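Local coordinates for protein RNA 2'-o-ribose methyltransferase (Thermus thermophilus, PDB 1IPA) that probably methylates the 2'-oxygen of ribose in RNA, as a SAM-dependent member of the TrmH family whose active site is formed by a deep trefoil knot, at residues 29-34 / 45-50; 12-17 / 97-102; 35-40 / 62-67; 2-7 / 52-57. All blocks are in the same frame, centred on the assembly; numbering follows the deposited sequence.

Contact 1 of 4, residues 29-34 / 45-50; sequences FLIEGA and IELEQA
Phe29 and Ile31 of strand 28-32 meet Ile45 and Leu47 across a beta-alpha-beta crossover in the eL30-like part of the chain. Strands 28-32 and 47-53 are not neighbours: strand 96-101 runs between them, antiparallel to both, so the two segments touch by side chains alone. The closest CA atoms, those of Ile31 and Ala50, are 9.3 Å apart, which agrees with a gap one strand wide. The main bump is the far end of the Phe29 ring, which enters the fork between the two branches of Ile45. Phe29 CZ is 4.1 Å from Ile45 CD1 and equally 4.1 Å from Ile45 CG2, with CD1 at the ring edge near its plane, and the two side chains cross at about a right angle. A second bump is the extended Ile31 (chi2 179°), whose CD1 faces the groove between Ile45 and Leu47. The small side chain of Ala100, touched by Phe29, Ile31 and Ile45, is consistent with this reach across the intervening strand. Helix 34-42 covers the cluster through Ile37, Ala40 and Leu41, while Phe167 touches both Phe29 and Ile45 and so brings in the methyltransferase part of the chain. At the tip of Ile31 the spacing is nearly even, CD1 lying 4.4 Å from Leu47 CD1 and 4.5 Å from Ile45 CG2.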
loop_
_atom_site.group_PDB
_atom_site.type_symbol
_atom_site.label_atom_id
_atom_site.label_comp_id
_atom_site.label_asym_id
_atom_site.label_seq_id
_atom_site.Cartn_x
_atom_site.Cartn_y
_atom_site.Cartn_z
ATOM N N PHE A 29 -13.643 -8.907 0.595
ATOM C CA PHE A 29 -12.318 -9.175 0.063
ATOM C C PHE A 29 -11.583 -10.180 0.937
ATOM O O PHE A 29 -11.914 -10.361 2.112
ATOM C CB PHE A 29 -11.500 -7.872 -0.078
ATOM C CG PHE A 29 -11.213 -7.175 1.227
ATOM C CD1 PHE A 29 -9.933 -7.205 1.778
ATOM C CD2 PHE A 29 -12.214 -6.469 1.898
ATOM C CE1 PHE A 29 -9.649 -6.547 2.973
ATOM C CE2 PHE A 29 -11.935 -5.805 3.099
ATOM C CZ PHE A 29 -10.643 -5.847 3.632
ATOM N N LEU A 30 -10.592 -10.835 0.341
ATOM C CA LEU A 30 -9.817 -11.847 1.023
ATOM C C LEU A 30 -8.565 -11.261 1.635
ATOM O O LEU A 30 -7.966 -10.323 1.098
ATOM C CB LEU A 30 -9.434 -12.952 0.039
ATOM C CG LEU A 30 -10.591 -13.632 -0.696
ATOM C CD1 LEU A 30 -10.061 -14.379 -1.909
ATOM C CD2 LEU A 30 -11.328 -14.559 0.251
ATOM N N ILE A 31 -8.176 -11.814 2.775
ATOM C CA ILE A 31 -6.983 -11.361 3.450
ATOM C C ILE A 31 -6.103 -12.569 3.756
ATOM O O ILE A 31 -6.363 -13.318 4.697
ATOM C CB ILE A 31 -7.333 -10.624 4.750
ATOM C CG1 ILE A 31 -8.303 -9.467 4.446
ATOM C CG2 ILE A 31 -6.059 -10.120 5.409
ATOM C CD1 ILE A 31 -8.745 -8.658 5.681
ATOM N N GLU A 32 -5.070 -12.756 2.941
ATOM C CA GLU A 32 -4.119 -13.862 3.091
ATOM C C GLU A 32 -2.942 -13.514 4.018
ATOM O O GLU A 32 -2.278 -12.490 3.839
ATOM C CB GLU A 32 -3.595 -14.270 1.706
ATOM C CG GLU A 32 -2.400 -15.208 1.694
ATOM C CD GLU A 32 -2.156 -15.845 0.311
ATOM O OE1 GLU A 32 -2.294 -15.148 -0.724
ATOM O OE2 GLU A 32 -1.813 -17.048 0.262
ATOM N N GLY A 33 -2.698 -14.366 5.010
ATOM C CA GLY A 33 -1.597 -14.138 5.926
ATOM C C GLY A 33 -2.017 -13.746 7.326
ATOM O O GLY A 33 -2.848 -12.851 7.511
ATOM N N ALA A 34 -1.424 -14.403 8.316
ATOM C CA ALA A 34 -1.730 -14.144 9.717
ATOM C C ALA A 34 -1.449 -12.711 10.159
ATOM O O ALA A 34 -2.203 -12.140 10.961
ATOM C CB ALA A 34 -0.963 -15.111 10.596
ATOM N N ILE A 45 -11.480 -3.705 10.776
ATOM C CA ILE A 45 -12.100 -4.466 9.696
ATOM C C ILE A 45 -12.804 -5.708 10.240
ATOM O O ILE A 45 -12.209 -6.501 10.978
ATOM C CB ILE A 45 -11.035 -4.883 8.654
ATOM C CG1 ILE A 45 -10.526 -3.636 7.933
ATOM C CG2 ILE A 45 -11.609 -5.863 7.659
ATOM C CD1 ILE A 45 -9.391 -3.905 7.000
ATOM N N GLU A 46 -14.070 -5.873 9.878
ATOM C CA GLU A 46 -14.845 -7.020 10.337
ATOM C C GLU A 46 -14.604 -8.223 9.433
ATOM O O GLU A 46 -14.554 -8.101 8.203
ATOM C CB GLU A 46 -16.340 -6.696 10.344
ATOM C CG GLU A 46 -16.682 -5.312 10.888
ATOM C CD GLU A 46 -18.180 -5.078 10.992
ATOM O OE1 GLU A 46 -18.803 -5.641 11.917
ATOM O OE2 GLU A 46 -18.735 -4.342 10.145
ATOM N N LEU A 47 -14.450 -9.385 10.059
ATOM C CA LEU A 47 -14.226 -10.633 9.347
ATOM C C LEU A 47 -15.511 -11.454 9.377
ATOM O O LEU A 47 -16.295 -11.337 10.313
ATOM C CB LEU A 47 -13.097 -11.413 10.031
ATOM C CG LEU A 47 -11.661 -11.281 9.506
ATOM C CD1 LEU A 47 -11.398 -9.907 8.895
ATOM C CD2 LEU A 47 -10.708 -11.586 10.646
ATOM N N GLU A 48 -15.742 -12.270 8.356
ATOM C CA GLU A 48 -16.941 -13.104 8.341
ATOM C C GLU A 48 -16.585 -14.578 8.466
ATOM O O GLU A 48 -17.315 -15.349 9.087
ATOM C CB GLU A 48 -17.758 -12.863 7.080
ATOM C CG GLU A 48 -18.228 -11.434 6.959
ATOM C CD GLU A 48 -19.361 -11.276 5.976
ATOM O OE1 GLU A 48 -19.268 -11.854 4.875
ATOM O OE2 GLU A 48 -20.338 -10.566 6.310
ATOM N N GLN A 49 -15.465 -14.971 7.878
ATOM C CA GLN A 49 -15.033 -16.350 7.981
ATOM C C GLN A 49 -13.539 -16.509 7.762
ATOM O O GLN A 49 -12.898 -15.668 7.138
ATOM C CB GLN A 49 -15.806 -17.243 7.007
ATOM C CG GLN A 49 -15.587 -16.971 5.545
ATOM C CD GLN A 49 -16.401 -17.912 4.681
ATOM O OE1 GLN A 49 -17.600 -18.080 4.897
ATOM N NE2 GLN A 49 -15.758 -18.530 3.697
ATOM N N ALA A 50 -12.991 -17.593 8.301
ATOM C CA ALA A 50 -11.575 -17.870 8.168
ATOM C C ALA A 50 -11.348 -19.273 7.644
ATOM O O ALA A 50 -11.972 -20.224 8.105
ATOM C CB ALA A 50 -10.882 -17.705 9.512
#

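Contact 2 of 4, residues 12-17 / 97-102; sequences KELARL and IALARM
Leu14 and Leu17 press on Leu99, which packs helix 9-15 and the residues following it against strand 96-101, an interior strand of the mixed sheet, between 47-53 and 28-32, in the eL30-like part of the chain. Leu99 points to this face, whereas its neighbours Ala98 and Ala100 turn to the other, where helix 34-42 lies.

The contact across the segments is entirely apolar, made by methyl groups of three buried leucines. Leu99 has CG anti to its backbone N (chi1 177°), which carries both methyls out from the sheet toward the helix. Leu17 CD2 comes within 3.4 Å of Leu99 CD1, and these side chains cross at about a right angle; Leu17 has an unusual side-chain conformation, so this closeness is to be read with caution. Leu30 and Gln26 also touch Leu17, and Leu87 and Gln49 touch Leu14, so the cluster joins several elements of the fold.

Among backbone bonds, Leu17 N donates to Leu14 O at 3.0 Å as part of the turn that separates these residues, three apart, and lets both face the sheet. The backbone of Leu99 bonds to Glu48 and Gln49 in strand 47-53. Between the two segments, Leu14 CD2 ends up equidistant from the two branches of Leu99, 3.9 Å from CD1 and 3.9 Å from CD2.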
loop_
_atom_site.group_PDB
_atom_site.type_symbol
_atom_site.label_atom_id
_atom_site.label_comp_id
_atom_site.label_asym_id
_atom_site.label_seq_id
_atom_site.Cartn_x
_atom_site.Cartn_y
_atom_site.Cartn_z
ATOM N N LYS A 12 -15.737 -21.416 -5.136
ATOM C CA LYS A 12 -15.909 -20.718 -6.400
ATOM C C LYS A 12 -16.380 -19.290 -6.123
ATOM O O LYS A 12 -16.036 -18.359 -6.854
ATOM C CB LYS A 12 -16.924 -21.461 -7.273
ATOM C CG LYS A 12 -16.419 -22.824 -7.740
ATOM C CD LYS A 12 -17.501 -23.656 -8.419
ATOM C CE LYS A 12 -17.926 -23.085 -9.757
ATOM N NZ LYS A 12 -18.860 -24.027 -10.442
ATOM N N GLU A 13 -17.156 -19.120 -5.057
ATOM C CA GLU A 13 -17.658 -17.802 -4.692
ATOM C C GLU A 13 -16.534 -16.930 -4.137
ATOM O O GLU A 13 -16.452 -15.749 -4.439
ATOM C CB GLU A 13 -18.777 -17.920 -3.656
ATOM C CG GLU A 13 -19.599 -16.652 -3.501
ATOM C CD GLU A 13 -20.775 -16.821 -2.547
ATOM O OE1 GLU A 13 -21.814 -16.149 -2.758
ATOM O OE2 GLU A 13 -20.661 -17.611 -1.584
ATOM N N LEU A 14 -15.661 -17.514 -3.329
ATOM C CA LEU A 14 -14.555 -16.750 -2.770
ATOM C C LEU A 14 -13.505 -16.383 -3.831
ATOM O O LEU A 14 -12.930 -15.295 -3.791
ATOM C CB LEU A 14 -13.915 -17.535 -1.626
ATOM C CG LEU A 14 -14.849 -17.800 -0.441
ATOM C CD1 LEU A 14 -14.117 -18.571 0.643
ATOM C CD2 LEU A 14 -15.358 -16.479 0.114
ATOM N N ALA A 15 -13.274 -17.277 -4.789
ATOM C CA ALA A 15 -12.289 -17.027 -5.850
ATOM C C ALA A 15 -12.617 -15.782 -6.680
ATOM O O ALA A 15 -11.717 -15.108 -7.184
ATOM C CB ALA A 15 -12.164 -18.256 -6.769
ATOM N N ARG A 16 -13.902 -15.480 -6.826
ATOM C CA ARG A 16 -14.323 -14.314 -7.586
ATOM C C ARG A 16 -13.778 -13.030 -6.963
ATOM O O ARG A 16 -13.614 -12.017 -7.640
ATOM C CB ARG A 16 -15.853 -14.249 -7.637
ATOM C CG ARG A 16 -16.510 -15.186 -8.655
ATOM C CD ARG A 16 -17.977 -15.430 -8.296
ATOM N NE ARG A 16 -18.643 -14.203 -7.859
ATOM C CZ ARG A 16 -19.230 -13.328 -8.670
ATOM N NH1 ARG A 16 -19.249 -13.540 -9.977
ATOM N NH2 ARG A 16 -19.787 -12.231 -8.171
ATOM N N LEU A 17 -13.499 -13.076 -5.666
ATOM C CA LEU A 17 -12.993 -11.906 -4.968
ATOM C C LEU A 17 -11.579 -11.529 -5.410
ATOM O O LEU A 17 -11.050 -10.496 -4.996
ATOM C CB LEU A 17 -13.049 -12.133 -3.452
ATOM C CG LEU A 17 -14.281 -11.700 -2.633
ATOM C CD1 LEU A 17 -15.526 -11.505 -3.494
ATOM C CD2 LEU A 17 -14.513 -12.736 -1.549
ATOM N N ILE A 97 -6.433 -17.747 5.629
ATOM C CA ILE A 97 -6.972 -16.722 4.737
ATOM C C ILE A 97 -8.347 -16.360 5.259
ATOM O O ILE A 97 -9.142 -17.244 5.571
ATOM C CB ILE A 97 -7.167 -17.237 3.301
ATOM C CG1 ILE A 97 -5.833 -17.654 2.688
ATOM C CG2 ILE A 97 -7.827 -16.153 2.464
ATOM C CD1 ILE A 97 -5.960 -18.144 1.246
ATOM N N ALA A 98 -8.648 -15.070 5.340
ATOM C CA ALA A 98 -9.944 -14.667 5.849
ATOM C C ALA A 98 -10.796 -13.930 4.833
ATOM O O ALA A 98 -10.297 -13.411 3.832
ATOM C CB ALA A 98 -9.760 -13.812 7.085
ATOM N N LEU A 99 -12.096 -13.918 5.089
ATOM C CA LEU A 99 -13.039 -13.209 4.241
ATOM C C LEU A 99 -13.368 -11.976 5.057
ATOM O O LEU A 99 -13.793 -12.086 6.208
ATOM C CB LEU A 99 -14.310 -14.033 4.023
ATOM C CG LEU A 99 -15.423 -13.363 3.208
ATOM C CD1 LEU A 99 -14.896 -13.038 1.805
ATOM C CD2 LEU A 99 -16.642 -14.278 3.121
ATOM N N ALA A 100 -13.183 -10.802 4.472
ATOM C CA ALA A 100 -13.450 -9.572 5.196
ATOM C C ALA A 100 -14.535 -8.725 4.554
ATOM O O ALA A 100 -14.802 -8.836 3.364
ATOM C CB ALA A 100 -12.167 -8.767 5.310
ATOM N N ARG A 101 -15.154 -7.878 5.368
ATOM C CA ARG A 101 -16.192 -6.960 4.922
ATOM C C ARG A 101 -15.483 -5.663 4.523
ATOM O O ARG A 101 -14.711 -5.118 5.304
ATOM C CB ARG A 101 -17.145 -6.663 6.079
ATOM C CG ARG A 101 -18.549 -7.204 5.931
ATOM C CD ARG A 101 -19.453 -6.253 5.147
ATOM N NE ARG A 101 -20.845 -6.695 5.207
ATOM C CZ ARG A 101 -21.873 -6.029 4.689
ATOM N NH1 ARG A 101 -21.677 -4.878 4.062
ATOM N NH2 ARG A 101 -23.103 -6.511 4.813
ATOM N N MET A 102 -15.732 -5.169 3.314
ATOM C CA MET A 102 -15.106 -3.926 2.883
ATOM C C MET A 102 -15.612 -2.792 3.793
ATOM O O MET A 102 -16.788 -2.450 3.781
ATOM C CB MET A 102 -15.453 -3.646 1.420
ATOM C CG MET A 102 -14.560 -2.637 0.736
ATOM S SD MET A 102 -14.994 -2.394 -0.985
ATOM C CE MET A 102 -14.099 -3.686 -1.718
#

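Contact 3 of 4, residues 35-40 / 62-67; sequences REIERA and QQVYAA
Val64 lays CG1 over the CG2 branch of Ile37, the two methyl carbons 4.0 Å apart, while its CG2 lies 4.5 Å from Glu38 CB. Both Val64 branches are thus used, one against each of two successive residues of helix 34-42, and the backbones come nearest here, with 6.5 Å between the CA atoms of Glu38 and Val64. The axes of the two helical segments approach to 9.9 Å, running in the same general direction but inclined by 34°. On the outer side the contact turns polar but loose. Glu38 OE2 is 3.8 Å from both Gln63 NE2 and Gln63 OE1, too far for a hydrogen bond, and the carboxylate and amide planes are 66° apart. The other carboxylate oxygen, OE1, takes a salt bridge from Arg35 NE at 2.9 Å, which engages the carboxylate from within its own helix. On the inner side Ile37 and Val64 both rest on Leu96 of the sheet. Buried branched residues beneath and polar ones outside suit two helices lying side by side on one sheet face, here the consecutive helical connections of a beta-alpha-beta-alpha-beta unit in the eL30-like fold.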
loop_
_atom_site.group_PDB
_atom_site.type_symbol
_atom_site.label_atom_id
_atom_site.label_comp_id
_atom_site.label_asym_id
_atom_site.label_seq_id
_atom_site.Cartn_x
_atom_site.Cartn_y
_atom_site.Cartn_z
ATOM N N ARG A 35 -0.367 -12.119 9.657
ATOM C CA ARG A 35 -0.067 -10.749 10.061
ATOM C C ARG A 35 -1.018 -9.764 9.381
ATOM O O ARG A 35 -1.531 -8.850 10.027
ATOM C CB ARG A 35 1.387 -10.374 9.752
ATOM C CG ARG A 35 1.826 -9.124 10.510
ATOM C CD ARG A 35 1.704 -9.364 12.008
ATOM N NE ARG A 35 1.316 -8.180 12.767
ATOM C CZ ARG A 35 2.158 -7.270 13.253
ATOM N NH1 ARG A 35 3.470 -7.389 13.063
ATOM N NH2 ARG A 35 1.684 -6.239 13.946
ATOM N N GLU A 36 -1.250 -9.949 8.083
ATOM C CA GLU A 36 -2.168 -9.075 7.359
ATOM C C GLU A 36 -3.541 -9.136 8.026
ATOM O O GLU A 36 -4.165 -8.112 8.265
ATOM C CB GLU A 36 -2.295 -9.501 5.894
ATOM C CG GLU A 36 -1.045 -9.291 5.054
ATOM C CD GLU A 36 0.126 -10.140 5.522
ATOM O OE1 GLU A 36 -0.109 -11.218 6.114
ATOM O OE2 GLU A 36 1.283 -9.734 5.285
ATOM N N ILE A 37 -4.004 -10.343 8.334
ATOM C CA ILE A 37 -5.298 -10.514 8.984
ATOM C C ILE A 37 -5.324 -9.784 10.328
ATOM O O ILE A 37 -6.307 -9.123 10.668
ATOM C CB ILE A 37 -5.615 -12.012 9.205
ATOM C CG1 ILE A 37 -5.926 -12.678 7.862
ATOM C CG2 ILE A 37 -6.767 -12.166 10.172
ATOM C CD1 ILE A 37 -5.999 -14.188 7.912
ATOM N N GLU A 38 -4.238 -9.882 11.086
ATOM C CA GLU A 38 -4.184 -9.221 12.383
ATOM C C GLU A 38 -4.257 -7.708 12.263
ATOM O O GLU A 38 -5.038 -7.064 12.963
ATOM C CB GLU A 38 -2.918 -9.599 13.133
ATOM C CG GLU A 38 -2.922 -9.095 14.553
ATOM C CD GLU A 38 -1.655 -9.443 15.278
ATOM O OE1 GLU A 38 -0.583 -9.020 14.796
ATOM O OE2 GLU A 38 -1.731 -10.137 16.322
ATOM N N ARG A 39 -3.443 -7.137 11.380
ATOM C CA ARG A 39 -3.453 -5.692 11.181
ATOM C C ARG A 39 -4.844 -5.228 10.765
ATOM O O ARG A 39 -5.269 -4.131 11.117
ATOM C CB ARG A 39 -2.440 -5.288 10.115
ATOM C CG ARG A 39 -1.003 -5.585 10.484
ATOM C CD ARG A 39 -0.090 -5.470 9.260
ATOM N NE ARG A 39 1.288 -5.859 9.554
ATOM C CZ ARG A 39 2.119 -5.142 10.302
ATOM N NH1 ARG A 39 1.710 -3.995 10.828
ATOM N NH2 ARG A 39 3.354 -5.575 10.532
ATOM N N ALA A 40 -5.557 -6.068 10.022
ATOM C CA ALA A 40 -6.899 -5.718 9.578
ATOM C C ALA A 40 -7.826 -5.643 10.784
ATOM O O ALA A 40 -8.682 -4.761 10.871
ATOM C CB ALA A 40 -7.409 -6.741 8.569
ATOM N N GLN A 62 -1.289 -19.507 14.409
ATOM C CA GLN A 62 -2.020 -20.119 15.508
ATOM C C GLN A 62 -2.503 -19.084 16.528
ATOM O O GLN A 62 -3.628 -19.173 17.024
ATOM C CB GLN A 62 -1.139 -21.166 16.200
ATOM C CG GLN A 62 -1.912 -22.183 17.029
ATOM C CD GLN A 62 -2.829 -23.059 16.180
ATOM O OE1 GLN A 62 -2.378 -23.741 15.250
ATOM N NE2 GLN A 62 -4.124 -23.049 16.501
ATOM N N GLN A 63 -1.663 -18.102 16.846
ATOM C CA GLN A 63 -2.068 -17.083 17.806
ATOM C C GLN A 63 -3.073 -16.114 17.195
ATOM O O GLN A 63 -3.881 -15.527 17.912
ATOM C CB GLN A 63 -0.852 -16.331 18.373
ATOM C CG GLN A 63 0.004 -15.547 17.381
ATOM C CD GLN A 63 -0.487 -14.123 17.144
ATOM O OE1 GLN A 63 -1.069 -13.496 18.026
ATOM N NE2 GLN A 63 -0.225 -13.602 15.953
ATOM N N VAL A 64 -3.029 -15.944 15.876
ATOM C CA VAL A 64 -3.983 -15.063 15.212
ATOM C C VAL A 64 -5.310 -15.808 15.167
ATOM O O VAL A 64 -6.367 -15.225 15.396
ATOM C CB VAL A 64 -3.571 -14.719 13.763
ATOM C CG1 VAL A 64 -4.641 -13.848 13.118
ATOM C CG2 VAL A 64 -2.247 -13.988 13.757
ATOM N N TYR A 65 -5.234 -17.103 14.874
ATOM C CA TYR A 65 -6.412 -17.957 14.806
ATOM C C TYR A 65 -7.086 -17.964 16.173
ATOM O O TYR A 65 -8.310 -17.878 16.277
ATOM C CB TYR A 65 -6.008 -19.385 14.430
ATOM C CG TYR A 65 -7.167 -20.344 14.221
ATOM C CD1 TYR A 65 -6.938 -21.712 14.052
ATOM C CD2 TYR A 65 -8.487 -19.888 14.168
ATOM C CE1 TYR A 65 -7.992 -22.602 13.834
ATOM C CE2 TYR A 65 -9.550 -20.767 13.952
ATOM C CZ TYR A 65 -9.294 -22.122 13.784
ATOM O OH TYR A 65 -10.334 -22.994 13.555
ATOM N N ALA A 66 -6.277 -18.067 17.220
ATOM C CA ALA A 66 -6.798 -18.075 18.578
ATOM C C ALA A 66 -7.568 -16.789 18.868
ATOM O O ALA A 66 -8.693 -16.828 19.362
ATOM C CB ALA A 66 -5.657 -18.232 19.572
ATOM N N ALA A 67 -6.958 -15.654 18.543
ATOM C CA ALA A 67 -7.565 -14.349 18.787
ATOM C C ALA A 67 -8.687 -13.977 17.822
ATOM O O ALA A 67 -8.673 -12.892 17.235
ATOM C CB ALA A 67 -6.491 -13.270 18.759
#

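Contact 4 of 4, residues 2-7 / 52-57; sequences RITSTA and VWEGGL
Glu54 is the residue through which 52-57 meets Arg2 and Thr4, at the exposed edge of the mixed sheet. Strand 75-79 lies between the two chain segments in that sheet, and the CA atoms of Arg2 and Glu54 are still 7.5 Å apart. Segment 52-57 begins at Val52, bound through its backbone to Leu77 and Val79 of the intervening strand. Trp53 follows as the last strand residue, its backbone bonded to Gly95, and it starts a type I beta turn that closes with Gly56 N donating to Trp53 O at 3.0 Å. Glu54 comes next, the first residue past the strand and the one that reaches across. Its CG stands between the backbone N and the carbonyl carbon (chi1 69°), and the extended chain beyond carries OE1 to Arg2. There OE1 meets the aliphatic part of the arginine, 3.1 Å from Arg2 CD and 3.5 Å from Arg2 CG, and it also lies 3.9 Å from Thr4 CG2. Arg2 bends about CG-CD (chi3 -58°), just where OE1 touches, leaving Arg2 NE 4.2 Å from Glu54 OE1, with the guanidinium and carboxylate planes 40° apart. Gly56 completes the turn with a positive phi, and Leu57 leads on to pack against Gln62 and Tyr65. At Glu54, then, opposite charges are near each other without forming a salt bridge. Glu78 on the intervening strand makes a weak, long ion pair with Arg2; Arg2 NE is hydrogen-bonded outside the two segments, and Glu54 with Glu78 would probably add a general electrostatic attraction.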
loop_
_atom_site.group_PDB
_atom_site.type_symbol
_atom_site.label_atom_id
_atom_site.label_comp_id
_atom_site.label_asym_id
_atom_site.label_seq_id
_atom_site.Cartn_x
_atom_site.Cartn_y
_atom_site.Cartn_z
ATOM N N ARG A 2 -14.454 -30.347 5.773
ATOM C CA ARG A 2 -13.129 -30.203 5.195
ATOM C C ARG A 2 -13.316 -30.069 3.686
ATOM O O ARG A 2 -13.720 -31.021 3.014
ATOM C CB ARG A 2 -12.287 -31.436 5.529
ATOM C CG ARG A 2 -10.806 -31.287 5.248
ATOM C CD ARG A 2 -10.027 -32.563 5.573
ATOM N NE ARG A 2 -10.185 -32.987 6.963
ATOM C CZ ARG A 2 -10.847 -34.078 7.344
ATOM N NH1 ARG A 2 -11.421 -34.864 6.440
ATOM N NH2 ARG A 2 -10.937 -34.379 8.634
ATOM N N ILE A 3 -13.037 -28.879 3.164
ATOM C CA ILE A 3 -13.193 -28.607 1.740
ATOM C C ILE A 3 -11.850 -28.690 1.032
ATOM O O ILE A 3 -10.955 -27.884 1.275
ATOM C CB ILE A 3 -13.821 -27.214 1.518
ATOM C CG1 ILE A 3 -15.141 -27.121 2.289
ATOM C CG2 ILE A 3 -14.080 -26.985 0.041
ATOM C CD1 ILE A 3 -15.839 -25.788 2.164
ATOM N N THR A 4 -11.726 -29.669 0.142
ATOM C CA THR A 4 -10.485 -29.899 -0.590
ATOM C C THR A 4 -10.613 -29.658 -2.084
ATOM O O THR A 4 -9.609 -29.594 -2.794
ATOM C CB THR A 4 -10.007 -31.348 -0.405
ATOM O OG1 THR A 4 -10.852 -32.223 -1.166
ATOM C CG2 THR A 4 -10.078 -31.749 1.067
ATOM N N SER A 5 -11.845 -29.541 -2.562
ATOM C CA SER A 5 -12.086 -29.332 -3.982
ATOM C C SER A 5 -12.238 -27.863 -4.336
ATOM O O SER A 5 -13.014 -27.139 -3.713
ATOM C CB SER A 5 -13.339 -30.092 -4.416
ATOM O OG SER A 5 -13.636 -29.840 -5.779
ATOM N N THR A 6 -11.496 -27.432 -5.349
ATOM C CA THR A 6 -11.550 -26.049 -5.796
ATOM C C THR A 6 -12.871 -25.793 -6.522
ATOM O O THR A 6 -13.248 -24.647 -6.765
ATOM C CB THR A 6 -10.361 -25.723 -6.735
ATOM O OG1 THR A 6 -10.438 -26.535 -7.911
ATOM C CG2 THR A 6 -9.035 -26.004 -6.032
ATOM N N ALA A 7 -13.573 -26.876 -6.854
ATOM C CA ALA A 7 -14.851 -26.794 -7.551
ATOM C C ALA A 7 -15.988 -26.565 -6.565
ATOM O O ALA A 7 -17.104 -26.229 -6.964
ATOM C CB ALA A 7 -15.097 -28.076 -8.340
ATOM N N VAL A 52 -8.677 -22.420 7.024
ATOM C CA VAL A 52 -7.493 -22.965 7.682
ATOM C C VAL A 52 -6.932 -24.205 6.993
ATOM O O VAL A 52 -7.681 -25.105 6.629
ATOM C CB VAL A 52 -7.829 -23.340 9.129
ATOM C CG1 VAL A 52 -6.593 -23.878 9.834
ATOM C CG2 VAL A 52 -8.395 -22.132 9.854
ATOM N N TRP A 53 -5.612 -24.240 6.823
ATOM C CA TRP A 53 -4.911 -25.370 6.203
ATOM C C TRP A 53 -5.178 -26.631 7.026
ATOM O O TRP A 53 -4.946 -26.658 8.240
ATOM C CB TRP A 53 -3.406 -25.069 6.172
ATOM C CG TRP A 53 -2.458 -26.191 5.771
ATOM C CD1 TRP A 53 -1.199 -26.418 6.283
ATOM C CD2 TRP A 53 -2.640 -27.168 4.733
ATOM N NE1 TRP A 53 -0.594 -27.467 5.630
ATOM C CE2 TRP A 53 -1.453 -27.945 4.675
ATOM C CE3 TRP A 53 -3.683 -27.463 3.848
ATOM C CZ2 TRP A 53 -1.288 -28.991 3.766
ATOM C CZ3 TRP A 53 -3.518 -28.507 2.943
ATOM C CH2 TRP A 53 -2.329 -29.258 2.910
ATOM N N GLU A 54 -5.677 -27.669 6.363
ATOM C CA GLU A 54 -5.971 -28.934 7.024
ATOM C C GLU A 54 -4.680 -29.524 7.594
ATOM O O GLU A 54 -4.710 -30.300 8.550
ATOM C CB GLU A 54 -6.606 -29.906 6.029
ATOM C CG GLU A 54 -5.655 -30.390 4.959
ATOM C CD GLU A 54 -6.355 -31.135 3.841
ATOM O OE1 GLU A 54 -7.506 -31.576 4.055
ATOM O OE2 GLU A 54 -5.747 -31.289 2.753
ATOM N N GLY A 55 -3.550 -29.138 7.006
ATOM C CA GLY A 55 -2.259 -29.621 7.468
ATOM C C GLY A 55 -1.694 -28.865 8.663
ATOM O O GLY A 55 -0.545 -29.078 9.047
ATOM N N GLY A 56 -2.496 -27.985 9.257
ATOM C CA GLY A 56 -2.039 -27.225 10.408
ATOM C C GLY A 56 -1.595 -25.797 10.121
ATOM O O GLY A 56 -1.427 -25.394 8.968
ATOM N N LEU A 57 -1.390 -25.030 11.186
ATOM C CA LEU A 57 -0.970 -23.638 11.078
ATOM C C LEU A 57 0.361 -23.431 11.799
ATOM O O LEU A 57 0.698 -24.195 12.702
ATOM C CB LEU A 57 -2.041 -22.746 11.706
ATOM C CG LEU A 57 -3.459 -22.987 11.180
ATOM C CD1 LEU A 57 -4.466 -22.183 11.982
ATOM C CD2 LEU A 57 -3.507 -22.611 9.709
#

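How the contacts relate
All four contacts belong to the eL30-like part of the chain, on one side of its centre. Contacts 1 and 2, centres about 8 Å apart, back onto each other through strand 96-101, which bonds to both strands of contact 1 and offers its other face to helix 9-15. Contact 3, about 9 Å from contact 1, joins the helices following strands 28-32 and 47-53. Contact 4 sits at the far edge, about 15 to 18 Å from the others, and shares strand 47-53 with contact 1. Along the chain, contacts 1 and 3 nest within contact 2, while 1 crosses 3, 3 crosses 4 and 2 crosses 4. Helices thus cover both sheet faces, a compact unit consistent with RNA-substrate binding.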